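PAN2-PAN3 deadenylation complex catalytic subunit pan2 (Neurospora crassa, PDB 4CZX) probably shortens the poly(A) tails of mRNA as the catalytic subunit of the PAN deadenylation complex, this chain being its N-terminal WD40 domain. Local coordinates at residues L114-F119 with S157-S162; W188-A193 with I205-G210; F194-D199 with A246-M251; V240-L245 with A259-Q264. All coordinates share one frame; numbering follows the deposited sequence.

Contact 1 of 4, residues L114-F119 with S157-S162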
loop_
_atom_site.group_PDB
_atom_site.type_symbol
_atom_site.label_atom_id
_atom_site.label_comp_id
_atom_site.label_asym_id
_atom_site.label_seq_id
_atom_site.Cartn_x
_atom_site.Cartn_y
_atom_site.Cartn_z
ATOM N N LEU A 114 -25.212 15.929 11.111
ATOM C CA LEU A 114 -24.996 17.364 11.319
ATOM C C LEU A 114 -25.011 18.113 10.001
ATOM O O LEU A 114 -24.506 17.602 9.007
ATOM C CB LEU A 114 -23.654 17.613 12.015
ATOM C CG LEU A 114 -23.428 16.960 13.376
ATOM C CD1 LEU A 114 -22.031 17.318 13.856
ATOM C CD2 LEU A 114 -24.469 17.439 14.364
ATOM N N ARG A 115 -25.562 19.327 9.997
ATOM C CA ARG A 115 -25.663 20.122 8.772
ATOM C C ARG A 115 -25.196 21.561 8.935
ATOM O O ARG A 115 -24.922 22.255 7.945
ATOM C CB ARG A 115 -27.116 20.143 8.272
ATOM C CG ARG A 115 -27.666 18.773 7.858
ATOM C CD ARG A 115 -26.896 18.183 6.685
ATOM N NE ARG A 115 -27.463 16.874 6.324
ATOM C CZ ARG A 115 -28.476 16.698 5.475
ATOM N NH1 ARG A 115 -29.042 17.740 4.869
ATOM N NH2 ARG A 115 -28.932 15.469 5.224
ATOM N N ALA A 116 -25.125 22.021 10.183
ATOM C CA ALA A 116 -24.952 23.430 10.438
ATOM C C ALA A 116 -24.311 23.698 11.781
ATOM O O ALA A 116 -24.501 22.962 12.749
ATOM C CB ALA A 116 -26.315 24.158 10.369
ATOM N N MET A 117 -23.586 24.794 11.840
ATOM C CA MET A 117 -23.137 25.285 13.128
ATOM C C MET A 117 -22.957 26.780 13.146
ATOM O O MET A 117 -22.831 27.426 12.096
ATOM C CB MET A 117 -21.845 24.618 13.509
ATOM C CG MET A 117 -20.817 24.916 12.560
ATOM S SD MET A 117 -19.401 24.090 13.232
ATOM C CE MET A 117 -18.460 24.400 11.856
ATOM N N SER A 118 -22.934 27.325 14.352
ATOM C CA SER A 118 -22.819 28.764 14.539
ATOM C C SER A 118 -22.134 29.068 15.854
ATOM O O SER A 118 -22.041 28.213 16.732
ATOM C CB SER A 118 -24.203 29.428 14.518
ATOM O OG SER A 118 -24.912 29.140 15.714
ATOM N N PHE A 119 -21.677 30.300 16.002
ATOM C CA PHE A 119 -21.251 30.766 17.304
ATOM C C PHE A 119 -22.487 31.012 18.162
ATOM O O PHE A 119 -23.623 30.887 17.687
ATOM C CB PHE A 119 -20.377 32.012 17.159
ATOM C CG PHE A 119 -19.117 31.751 16.381
ATOM C CD1 PHE A 119 -18.116 30.960 16.922
ATOM C CD2 PHE A 119 -18.948 32.262 15.101
ATOM C CE1 PHE A 119 -16.957 30.686 16.210
ATOM C CE2 PHE A 119 -17.796 31.990 14.381
ATOM C CZ PHE A 119 -16.792 31.208 14.942
ATOM N N SER A 157 -30.982 23.246 8.740
ATOM C CA SER A 157 -30.040 23.250 7.619
ATOM C C SER A 157 -28.983 24.356 7.692
ATOM O O SER A 157 -27.930 24.238 7.066
ATOM C CB SER A 157 -30.795 23.379 6.292
ATOM O OG SER A 157 -31.683 22.285 6.115
ATOM N N PHE A 158 -29.294 25.435 8.413
ATOM C CA PHE A 158 -28.389 26.578 8.602
ATOM C C PHE A 158 -28.506 27.117 10.015
ATOM O O PHE A 158 -29.598 27.117 10.602
ATOM C CB PHE A 158 -28.695 27.748 7.651
ATOM C CG PHE A 158 -28.511 27.438 6.202
ATOM C CD1 PHE A 158 -29.566 26.945 5.455
ATOM C CD2 PHE A 158 -27.306 27.681 5.572
ATOM C CE1 PHE A 158 -29.409 26.658 4.111
ATOM C CE2 PHE A 158 -27.149 27.400 4.226
ATOM C CZ PHE A 158 -28.202 26.898 3.495
ATOM N N LEU A 159 -27.381 27.613 10.521
ATOM C CA LEU A 159 -27.302 28.342 11.785
ATOM C C LEU A 159 -26.349 29.508 11.599
ATOM O O LEU A 159 -25.280 29.334 11.022
ATOM C CB LEU A 159 -26.796 27.439 12.920
ATOM C CG LEU A 159 -27.649 26.237 13.341
ATOM C CD1 LEU A 159 -26.860 25.336 14.291
ATOM C CD2 LEU A 159 -28.908 26.732 14.028
ATOM N N LYS A 160 -26.723 30.698 12.062
ATOM C CA LYS A 160 -25.754 31.791 12.117
ATOM C C LYS A 160 -26.095 32.773 13.226
ATOM O O LYS A 160 -27.248 33.191 13.384
ATOM C CB LYS A 160 -25.652 32.520 10.767
ATOM C CG LYS A 160 -24.684 33.717 10.801
ATOM C CD LYS A 160 -24.191 34.117 9.411
ATOM C CE LYS A 160 -23.360 35.411 9.453
ATOM N NZ LYS A 160 -22.796 35.749 8.108
ATOM N N MET A 161 -25.068 33.126 13.992
ATOM C CA MET A 161 -25.179 34.072 15.081
ATOM C C MET A 161 -24.969 35.500 14.605
ATOM O O MET A 161 -23.969 35.800 13.963
ATOM C CB MET A 161 -24.148 33.725 16.165
ATOM C CG MET A 161 -24.088 34.708 17.308
ATOM S SD MET A 161 -25.625 34.838 18.245
ATOM C CE MET A 161 -25.137 36.095 19.442
ATOM N N SER A 162 -25.928 36.368 14.898
ATOM C CA SER A 162 -25.732 37.804 14.736
ATOM C C SER A 162 -26.136 38.454 16.039
ATOM O O SER A 162 -25.359 38.471 16.996
ATOM C CB SER A 162 -26.543 38.365 13.561
ATOM O OG SER A 162 -27.903 37.948 13.607
HETATM O O HOH W 1 -25.174 24.876 7.110
HETATM O O HOH W 2 -22.293 32.119 13.471
#

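Contact 2 of 4, residues W188-A193 with I205-G210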
loop_
_atom_site.group_PDB
_atom_site.type_symbol
_atom_site.label_atom_id
_atom_site.label_comp_id
_atom_site.label_asym_id
_atom_site.label_seq_id
_atom_site.Cartn_x
_atom_site.Cartn_y
_atom_site.Cartn_z
ATOM N N TRP A 188 -40.392 32.268 12.035
ATOM C CA TRP A 188 -40.699 33.047 10.845
ATOM C C TRP A 188 -40.894 32.115 9.653
ATOM O O TRP A 188 -40.024 31.297 9.354
ATOM C CB TRP A 188 -39.563 34.051 10.591
ATOM C CG TRP A 188 -39.641 34.850 9.321
ATOM C CD1 TRP A 188 -40.750 35.446 8.781
ATOM C CD2 TRP A 188 -38.556 35.147 8.438
ATOM N NE1 TRP A 188 -40.417 36.090 7.613
ATOM C CE2 TRP A 188 -39.075 35.922 7.382
ATOM C CE3 TRP A 188 -37.190 34.826 8.436
ATOM C CZ2 TRP A 188 -38.278 36.384 6.334
ATOM C CZ3 TRP A 188 -36.402 35.283 7.393
ATOM C CH2 TRP A 188 -36.951 36.050 6.352
ATOM N N GLN A 189 -42.033 32.226 8.978
ATOM C CA GLN A 189 -42.278 31.392 7.802
ATOM C C GLN A 189 -41.631 32.035 6.580
ATOM O O GLN A 189 -42.191 32.949 5.982
ATOM C CB GLN A 189 -43.774 31.194 7.567
ATOM C CG GLN A 189 -44.062 30.204 6.463
ATOM C CD GLN A 189 -43.776 28.790 6.889
ATOM O OE1 GLN A 189 -44.312 28.318 7.891
ATOM N NE2 GLN A 189 -42.914 28.103 6.142
ATOM N N ALA A 190 -40.444 31.569 6.214
ATOM C CA ALA A 190 -39.704 32.208 5.134
ATOM C C ALA A 190 -40.116 31.653 3.776
ATOM O O ALA A 190 -40.537 32.401 2.894
ATOM C CB ALA A 190 -38.203 32.046 5.351
ATOM N N HIS A 191 -39.997 30.343 3.601
ATOM C CA HIS A 191 -40.370 29.722 2.335
ATOM C C HIS A 191 -41.208 28.473 2.577
ATOM O O HIS A 191 -41.298 27.987 3.700
ATOM C CB HIS A 191 -39.116 29.398 1.518
ATOM C CG HIS A 191 -38.212 30.576 1.328
ATOM N ND1 HIS A 191 -38.241 31.365 0.197
ATOM C CD2 HIS A 191 -37.270 31.117 2.140
ATOM C CE1 HIS A 191 -37.353 32.337 0.319
ATOM N NE2 HIS A 191 -36.753 32.211 1.490
ATOM N N GLY A 192 -41.839 27.969 1.520
ATOM C CA GLY A 192 -42.792 26.889 1.654
ATOM C C GLY A 192 -42.255 25.537 2.103
ATOM O O GLY A 192 -42.906 24.861 2.891
ATOM N N ALA A 193 -41.085 25.131 1.606
ATOM C CA ALA A 193 -40.560 23.795 1.917
ATOM C C ALA A 193 -39.070 23.768 2.235
ATOM O O ALA A 193 -38.600 22.867 2.946
ATOM C CB ALA A 193 -40.839 22.839 0.762
ATOM N N ILE A 205 -32.443 39.403 8.849
ATOM C CA ILE A 205 -32.267 38.083 8.250
ATOM C C ILE A 205 -32.689 38.138 6.788
ATOM O O ILE A 205 -33.676 38.802 6.449
ATOM C CB ILE A 205 -33.097 36.988 8.941
ATOM C CG1 ILE A 205 -33.051 37.130 10.462
ATOM C CG2 ILE A 205 -32.637 35.591 8.467
ATOM C CD1 ILE A 205 -33.956 36.135 11.169
ATOM N N VAL A 206 -31.942 37.452 5.927
ATOM C CA VAL A 206 -32.335 37.303 4.533
ATOM C C VAL A 206 -32.226 35.831 4.125
ATOM O O VAL A 206 -31.290 35.129 4.517
ATOM C CB VAL A 206 -31.487 38.186 3.586
ATOM C CG1 VAL A 206 -31.933 39.642 3.653
ATOM C CG2 VAL A 206 -29.981 38.037 3.897
ATOM N N THR A 207 -33.206 35.343 3.366
ATOM C CA THR A 207 -33.177 33.947 2.945
ATOM C C THR A 207 -33.564 33.774 1.492
ATOM O O THR A 207 -34.292 34.601 0.923
ATOM C CB THR A 207 -34.122 33.042 3.781
ATOM O OG1 THR A 207 -35.482 33.458 3.588
ATOM C CG2 THR A 207 -33.755 33.075 5.267
ATOM N N CYS A 208 -33.065 32.685 0.912
ATOM C CA CYS A 208 -33.502 32.198 -0.389
ATOM C C CYS A 208 -34.086 30.801 -0.205
ATOM O O CYS A 208 -33.626 30.049 0.640
ATOM C CB CYS A 208 -32.331 32.145 -1.374
ATOM S SG CYS A 208 -31.515 33.719 -1.638
ATOM N N GLY A 209 -35.096 30.441 -0.985
ATOM C CA GLY A 209 -35.657 29.114 -0.837
ATOM C C GLY A 209 -36.779 28.878 -1.826
ATOM O O GLY A 209 -36.882 29.595 -2.828
ATOM N N GLY A 210 -37.615 27.883 -1.544
ATOM C CA GLY A 210 -38.731 27.555 -2.425
ATOM C C GLY A 210 -39.865 26.800 -1.756
ATOM O O GLY A 210 -39.771 26.403 -0.590
#

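Contact 3 of 4, residues F194-D199 with A246-M251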
loop_
_atom_site.group_PDB
_atom_site.type_symbol
_atom_site.label_atom_id
_atom_site.label_comp_id
_atom_site.label_asym_id
_atom_site.label_seq_id
_atom_site.Cartn_x
_atom_site.Cartn_y
_atom_site.Cartn_z
ATOM N N PHE A 194 -38.309 24.705 1.679
ATOM C CA PHE A 194 -36.868 24.715 1.932
ATOM C C PHE A 194 -36.253 26.096 1.844
ATOM O O PHE A 194 -36.760 27.001 1.185
ATOM C CB PHE A 194 -36.116 23.781 0.964
ATOM C CG PHE A 194 -36.067 24.280 -0.455
ATOM C CD1 PHE A 194 -37.121 24.013 -1.333
ATOM C CD2 PHE A 194 -34.974 24.997 -0.919
ATOM C CE1 PHE A 194 -37.085 24.473 -2.643
ATOM C CE2 PHE A 194 -34.929 25.462 -2.222
ATOM C CZ PHE A 194 -35.992 25.202 -3.091
ATOM N N ILE A 195 -35.114 26.202 2.501
ATOM C CA ILE A 195 -34.276 27.381 2.489
ATOM C C ILE A 195 -32.960 26.952 1.856
ATOM O O ILE A 195 -32.320 26.034 2.343
ATOM C CB ILE A 195 -34.084 27.917 3.907
ATOM C CG1 ILE A 195 -35.374 28.633 4.350
ATOM C CG2 ILE A 195 -32.882 28.872 3.984
ATOM C CD1 ILE A 195 -35.454 28.931 5.820
ATOM N N ASN A 196 -32.599 27.574 0.738
ATOM C CA ASN A 196 -31.357 27.260 0.047
ATOM C C ASN A 196 -30.165 28.066 0.596
ATOM O O ASN A 196 -29.000 27.707 0.388
ATOM C CB ASN A 196 -31.509 27.527 -1.454
ATOM C CG ASN A 196 -30.408 26.882 -2.262
ATOM O OD1 ASN A 196 -30.128 25.702 -2.093
ATOM N ND2 ASN A 196 -29.756 27.654 -3.121
ATOM N N ASP A 197 -30.468 29.159 1.289
ATOM C CA ASP A 197 -29.430 30.038 1.818
ATOM C C ASP A 197 -29.997 30.956 2.893
ATOM O O ASP A 197 -31.157 31.375 2.831
ATOM C CB ASP A 197 -28.804 30.881 0.696
ATOM C CG ASP A 197 -27.379 31.357 1.038
ATOM O OD1 ASP A 197 -26.919 31.114 2.173
ATOM O OD2 ASP A 197 -26.715 31.954 0.161
ATOM N N LEU A 198 -29.158 31.285 3.869
ATOM C CA LEU A 198 -29.514 32.220 4.924
ATOM C C LEU A 198 -28.292 33.065 5.267
ATOM O O LEU A 198 -27.189 32.538 5.391
ATOM C CB LEU A 198 -30.025 31.478 6.175
ATOM C CG LEU A 198 -30.410 32.381 7.370
ATOM C CD1 LEU A 198 -31.552 31.789 8.193
ATOM C CD2 LEU A 198 -29.226 32.691 8.292
ATOM N N ASP A 199 -28.491 34.370 5.409
ATOM C CA ASP A 199 -27.465 35.225 6.002
ATOM C C ASP A 199 -28.143 36.172 6.968
ATOM O O ASP A 199 -29.362 36.361 6.915
ATOM C CB ASP A 199 -26.676 36.000 4.938
ATOM C CG ASP A 199 -25.327 36.499 5.468
ATOM O OD1 ASP A 199 -24.907 36.011 6.538
ATOM O OD2 ASP A 199 -24.701 37.364 4.824
ATOM N N ALA A 246 -34.034 33.791 -6.823
ATOM C CA ALA A 246 -32.965 34.007 -5.841
ATOM C C ALA A 246 -32.465 32.708 -5.250
ATOM O O ALA A 246 -33.207 32.011 -4.561
ATOM C CB ALA A 246 -33.443 34.927 -4.743
ATOM N N ALA A 247 -31.193 32.409 -5.506
ATOM C CA ALA A 247 -30.576 31.161 -5.072
ATOM C C ALA A 247 -29.693 31.380 -3.842
ATOM O O ALA A 247 -29.671 30.547 -2.932
ATOM C CB ALA A 247 -29.769 30.557 -6.210
ATOM N N HIS A 248 -28.961 32.493 -3.830
ATOM C CA HIS A 248 -28.064 32.806 -2.717
ATOM C C HIS A 248 -28.109 34.276 -2.360
ATOM O O HIS A 248 -28.462 35.130 -3.192
ATOM C CB HIS A 248 -26.624 32.397 -3.047
ATOM C CG HIS A 248 -26.511 30.978 -3.500
ATOM N ND1 HIS A 248 -26.522 29.915 -2.624
ATOM C CD2 HIS A 248 -26.441 30.449 -4.741
ATOM C CE1 HIS A 248 -26.464 28.788 -3.311
ATOM N NE2 HIS A 248 -26.410 29.086 -4.596
ATOM N N VAL A 249 -27.756 34.559 -1.110
ATOM C CA VAL A 249 -27.771 35.914 -0.600
ATOM C C VAL A 249 -26.735 36.082 0.510
ATOM O O VAL A 249 -26.505 35.182 1.327
ATOM C CB VAL A 249 -29.178 36.311 -0.079
ATOM C CG1 VAL A 249 -29.551 35.495 1.161
ATOM C CG2 VAL A 249 -29.268 37.809 0.185
ATOM N N ARG A 250 -26.087 37.239 0.496
ATOM C CA ARG A 250 -25.199 37.642 1.576
ATOM C C ARG A 250 -25.459 39.098 1.898
ATOM O O ARG A 250 -25.651 39.908 0.991
ATOM C CB ARG A 250 -23.727 37.460 1.198
ATOM C CG ARG A 250 -23.258 36.015 1.126
ATOM C CD ARG A 250 -23.218 35.381 2.507
ATOM N NE ARG A 250 -22.694 34.011 2.479
ATOM C CZ ARG A 250 -23.447 32.919 2.503
ATOM N NH1 ARG A 250 -24.778 33.006 2.511
ATOM N NH2 ARG A 250 -22.870 31.730 2.497
ATOM N N MET A 251 -25.449 39.426 3.187
ATOM C CA MET A 251 -25.463 40.825 3.608
ATOM C C MET A 251 -24.112 41.437 3.284
ATOM O O MET A 251 -23.072 40.795 3.471
ATOM C CB MET A 251 -25.748 40.959 5.103
ATOM C CG MET A 251 -27.144 40.521 5.502
ATOM S SD MET A 251 -28.432 41.501 4.705
ATOM C CE MET A 251 -28.125 43.155 5.344
HETATM O O HOH W 3 -26.543 28.469 0.013
HETATM O O HOH W 4 -24.619 29.314 2.649
#

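Contact 4 of 4, residues V240-L245 with A259-Q264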
loop_
_atom_site.group_PDB
_atom_site.type_symbol
_atom_site.label_atom_id
_atom_site.label_comp_id
_atom_site.label_asym_id
_atom_site.label_seq_id
_atom_site.Cartn_x
_atom_site.Cartn_y
_atom_site.Cartn_z
ATOM N N VAL A 240 -37.579 41.245 -1.093
ATOM C CA VAL A 240 -36.869 41.877 -2.196
ATOM C C VAL A 240 -37.146 41.132 -3.499
ATOM O O VAL A 240 -36.743 39.972 -3.661
ATOM C CB VAL A 240 -35.352 41.925 -1.946
ATOM C CG1 VAL A 240 -34.628 42.506 -3.159
ATOM C CG2 VAL A 240 -35.045 42.740 -0.698
ATOM N N PRO A 241 -37.836 41.796 -4.436
ATOM C CA PRO A 241 -38.158 41.179 -5.727
ATOM C C PRO A 241 -36.899 40.799 -6.488
ATOM O O PRO A 241 -35.973 41.601 -6.583
ATOM C CB PRO A 241 -38.930 42.280 -6.465
ATOM C CG PRO A 241 -39.402 43.218 -5.389
ATOM C CD PRO A 241 -38.338 43.180 -4.342
ATOM N N PHE A 242 -36.860 39.580 -7.013
ATOM C CA PHE A 242 -35.693 39.112 -7.735
ATOM C C PHE A 242 -36.130 38.126 -8.820
ATOM O O PHE A 242 -36.049 36.906 -8.642
ATOM C CB PHE A 242 -34.695 38.469 -6.766
ATOM C CG PHE A 242 -33.343 38.224 -7.361
ATOM C CD1 PHE A 242 -32.462 39.270 -7.574
ATOM C CD2 PHE A 242 -32.951 36.945 -7.708
ATOM C CE1 PHE A 242 -31.202 39.036 -8.113
ATOM C CE2 PHE A 242 -31.692 36.704 -8.245
ATOM C CZ PHE A 242 -30.818 37.745 -8.450
ATOM N N ALA A 243 -36.601 38.678 -9.938
ATOM C CA ALA A 243 -37.137 37.899 -11.057
ATOM C C ALA A 243 -36.213 36.799 -11.595
ATOM O O ALA A 243 -36.702 35.755 -12.029
ATOM C CB ALA A 243 -37.531 38.837 -12.197
ATOM N N PRO A 244 -34.878 37.010 -11.585
ATOM C CA PRO A 244 -34.046 35.879 -12.038
ATOM C C PRO A 244 -34.065 34.643 -11.131
ATOM O O PRO A 244 -33.367 33.688 -11.466
ATOM C CB PRO A 244 -32.634 36.477 -12.070
ATOM C CG PRO A 244 -32.863 37.950 -12.270
ATOM C CD PRO A 244 -34.089 38.253 -11.478
ATOM N N LEU A 245 -34.856 34.666 -10.053
ATOM C CA LEU A 245 -34.956 33.592 -9.047
ATOM C C LEU A 245 -33.761 33.586 -8.104
ATOM O O LEU A 245 -32.624 33.367 -8.521
ATOM C CB LEU A 245 -35.101 32.211 -9.686
ATOM C CG LEU A 245 -36.274 32.139 -10.661
ATOM C CD1 LEU A 245 -36.471 30.715 -11.132
ATOM C CD2 LEU A 245 -37.540 32.711 -10.004
ATOM N N ALA A 259 -28.144 43.962 0.534
ATOM C CA ALA A 259 -27.985 42.537 0.295
ATOM C C ALA A 259 -27.391 42.287 -1.087
ATOM O O ALA A 259 -27.606 43.062 -2.025
ATOM C CB ALA A 259 -29.323 41.815 0.429
ATOM N N ILE A 260 -26.642 41.198 -1.197
ATOM C CA ILE A 260 -26.059 40.772 -2.455
ATOM C C ILE A 260 -26.761 39.491 -2.879
ATOM O O ILE A 260 -26.633 38.482 -2.212
ATOM C CB ILE A 260 -24.554 40.522 -2.323
ATOM C CG1 ILE A 260 -23.864 41.781 -1.781
ATOM C CG2 ILE A 260 -23.970 40.126 -3.659
ATOM C CD1 ILE A 260 -22.436 41.520 -1.286
ATOM N N VAL A 261 -27.507 39.553 -3.979
ATOM C CA VAL A 261 -28.393 38.460 -4.378
ATOM C C VAL A 261 -27.960 37.822 -5.689
ATOM O O VAL A 261 -27.667 38.524 -6.661
ATOM C CB VAL A 261 -29.841 38.960 -4.529
ATOM C CG1 VAL A 261 -30.785 37.779 -4.741
ATOM C CG2 VAL A 261 -30.233 39.771 -3.308
ATOM N N VAL A 262 -27.949 36.491 -5.723
ATOM C CA VAL A 262 -27.362 35.764 -6.833
ATOM C C VAL A 262 -28.325 34.703 -7.362
ATOM O O VAL A 262 -28.931 33.971 -6.580
ATOM C CB VAL A 262 -26.037 35.069 -6.412
ATOM C CG1 VAL A 262 -25.326 34.495 -7.625
ATOM C CG2 VAL A 262 -25.126 36.051 -5.668
ATOM N N ASN A 263 -28.455 34.616 -8.681
ATOM C CA ASN A 263 -29.247 33.544 -9.280
ATOM C C ASN A 263 -28.332 32.457 -9.838
ATOM O O ASN A 263 -27.110 32.616 -9.873
ATOM C CB ASN A 263 -30.202 34.114 -10.351
ATOM C CG ASN A 263 -29.669 34.016 -11.775
ATOM O OD1 ASN A 263 -28.477 34.148 -12.039
ATOM N ND2 ASN A 263 -30.586 33.802 -12.716
ATOM N N GLN A 264 -28.917 31.347 -10.277
ATOM C CA GLN A 264 -28.113 30.192 -10.657
ATOM C C GLN A 264 -27.312 30.403 -11.945
ATOM O O GLN A 264 -26.378 29.651 -12.225
ATOM C CB GLN A 264 -29.019 28.962 -10.783
ATOM C CG GLN A 264 -29.521 28.487 -9.418
ATOM C CD GLN A 264 -30.220 27.140 -9.485
ATOM O OE1 GLN A 264 -31.103 26.929 -10.311
ATOM N NE2 GLN A 264 -29.826 26.226 -8.606
HETATM O O HOH W 5 -31.805 31.002 -9.647
#

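Contact 1 of 4, residues L114-F119 with S157-S162
Phe119 and Met161 meet at their bases, CB to CB at 4.3 Å, and the Phe119 ring leads away from the other strand to touch Ile127. The Phe158 ring turns away from strand 114-119, onto Asn196 and Ile195, and the Arg115 guanidinium makes a cation-pi contact with Trp132 and a salt bridge with Asp113. Between the strands, Ala116 CB sits 3.9 Å from Leu159 CG, and Ser118 CB lies 3.6 Å from Leu159 CB. With chi1 at 73°, Ser118 OG stands between its own backbone N and carbonyl carbon and bonds to Phe119 O at 2.9 Å. An alanine at Ser118 would probably leave Phe119 O without this donor and the Leu159 CB without its contact to the hydroxyl. No direct hydrogen bond joins the strands; instead a water accepts from both Phe119 N (3.2 Å) and Met161 N (3.0 Å). These are the inner strands of two successive propeller blades, running nearly parallel at 6° with axes 5.0 Å apart. Strand 126-131 pairs with the first and strand 165-169 with the second, and Leu159 also reaches Ala130 and Ala167 of those partners.

Contact 2 of 4, residues W188-A193 with I205-G210
His191 and Thr207 belong to the polar network characteristic of WD repeats, in which a histidine from the loop entering a blade bonds to a serine or threonine on the blade's second strand. The ring edge presents NE2 to Thr207 OG1 at 2.8 Å, and either atom could be the donor. A chi1 of 63° holds Thr207 OG1 where NE2 meets it. Over one face of the imidazole runs the backbone of strand 204-210: Gly209 CA makes a CH-pi contact 3.6 Å from the ring centroid, 13° off the normal, while Gly209 N lies over the same face nearer the rim. Because Gly209 carries no side chain, the ring can lie this close. On its other nitrogen, ND1, the histidine bonds to Asp223, which fits the His-Ser/Thr-Asp set of the WD40 fold. An alanine at His191 would probably leave Thr207 OG1 and Asp223 without their shared mate and open a gap over Gly209. Trp188, from the last strand of the preceding blade, reaches tip to tip with Thr207, its CZ3 4.0 Å from Thr207 CG2. The same CZ3 packs 3.9 Å from Ile205 CG2, and Ala190 CB sits over one face of the indole. Farther along, Ala193 N donates to Gly210 O at 2.9 Å, and Gln189 NE2 bonds to His191 O at 2.9 Å.

Contact 3 of 4, residues F194-D199 with A246-M251
Asp197 and Asp199 both carry CG anti to the backbone N (chi1 -156° and -160°), which sends their carboxylates across to strand 248-251, while the Arg250 chain, bent at chi2, ends nearer to them than its CB direction would suggest. Asp197 OD1 forms the salt bridge: Arg250 NH1 meets it at 2.9 Å on the syn side, in the guanidinium plane, with the two flat groups turned 71° apart. A water bonded to Asp197 OD1 and Arg250 NH2 closes the bridge on a second path. Asp197 OD2 receives Val249 N at 3.1 Å from above the carboxylate plane, and a weak bond from His248 ND1. Arg250 NH1 also donates to Val249 O at 3.0 Å, which helps to fix the rotation of the guanidinium. So many donors around the buried Asp197 carboxylate would probably favour its ionised form. Asp199 offers OD2 to Met251 N at 2.7 Å, on the anti side, and its OD1 goes to Lys160 in a salt bridge. Asn196 ND2 donates to Ala247 O at 2.9 Å. No backbone-to-backbone bond joins these inner strands of neighbouring propeller blades, nearly parallel with axes 6.2 Å apart at closest approach; side chains do the work. Strand 204-210 flanks one and strand 258-262 the other, each beside a classic beta bulge, at Asn196-Asp197 and Ala247-His248, and Asp294 holds Arg250 NE from strand 290-295.

Contact 4 of 4, residues V240-L245 with A259-Q264
Phe242 meets Val261 where the chain leaves the last strand of one propeller blade through a type I beta turn, Phe242 to Leu245, and packs against the second strand of the next blade. The apolar part is a ring held on two faces. Val261 CG1 stands over the centre of the Phe242 ring, 3.4 Å from the centroid and 4° off the normal, a CH-pi contact. Pro244 CD, from the same turn, lies 4.1 Å above the opposite face, also over the centre. At the ring edge Phe242 CE2 touches Asn263 CB at 3.7 Å, and His269 adds an edge-to-face stack. The aromatic group reaches this place with CG anti to the backbone N (chi1 -167°), turned toward the neighbouring blade. Hydrogen bonds then secure the turn. Leu245 N donates to Phe242 O at 2.9 Å within it, and Asn263 ND2 donates across to Pro244 O at 3.1 Å with a straight N-H (165°); the acceptor lies in the amide plane. The other end of that amide, OD1, takes the backbone N of Gln267, so both ends of the side chain are engaged. A weaker CA-H...O contact brings Asn263 CA to 3.5 Å from Leu245 O. The same carbonyl oxygen, Leu245 O, accepts from a water at 2.7 Å, and that water accepts in turn from Gln264 N at 3.0 Å.

From the N terminus, contact 1 comes first: it closes the loop between the first strands of what are probably the third and fourth WD repeats, and is complete before the others begin. The last strand of that fourth repeat ends in contact 2, which meets the second strand of the following blade. Contact 3 opens inside it, at the first strand of that blade, and crosses it, ending beyond it on strand 248-251. Contact 4 in turn crosses contact 3, joining 240-245 to 259-264. Contacts 1 and 3 join neighbouring inner strands, and Lys160 links them through Asp199; contacts 2 and 4 join blades farther out. The four therefore tie four successive propeller blades together.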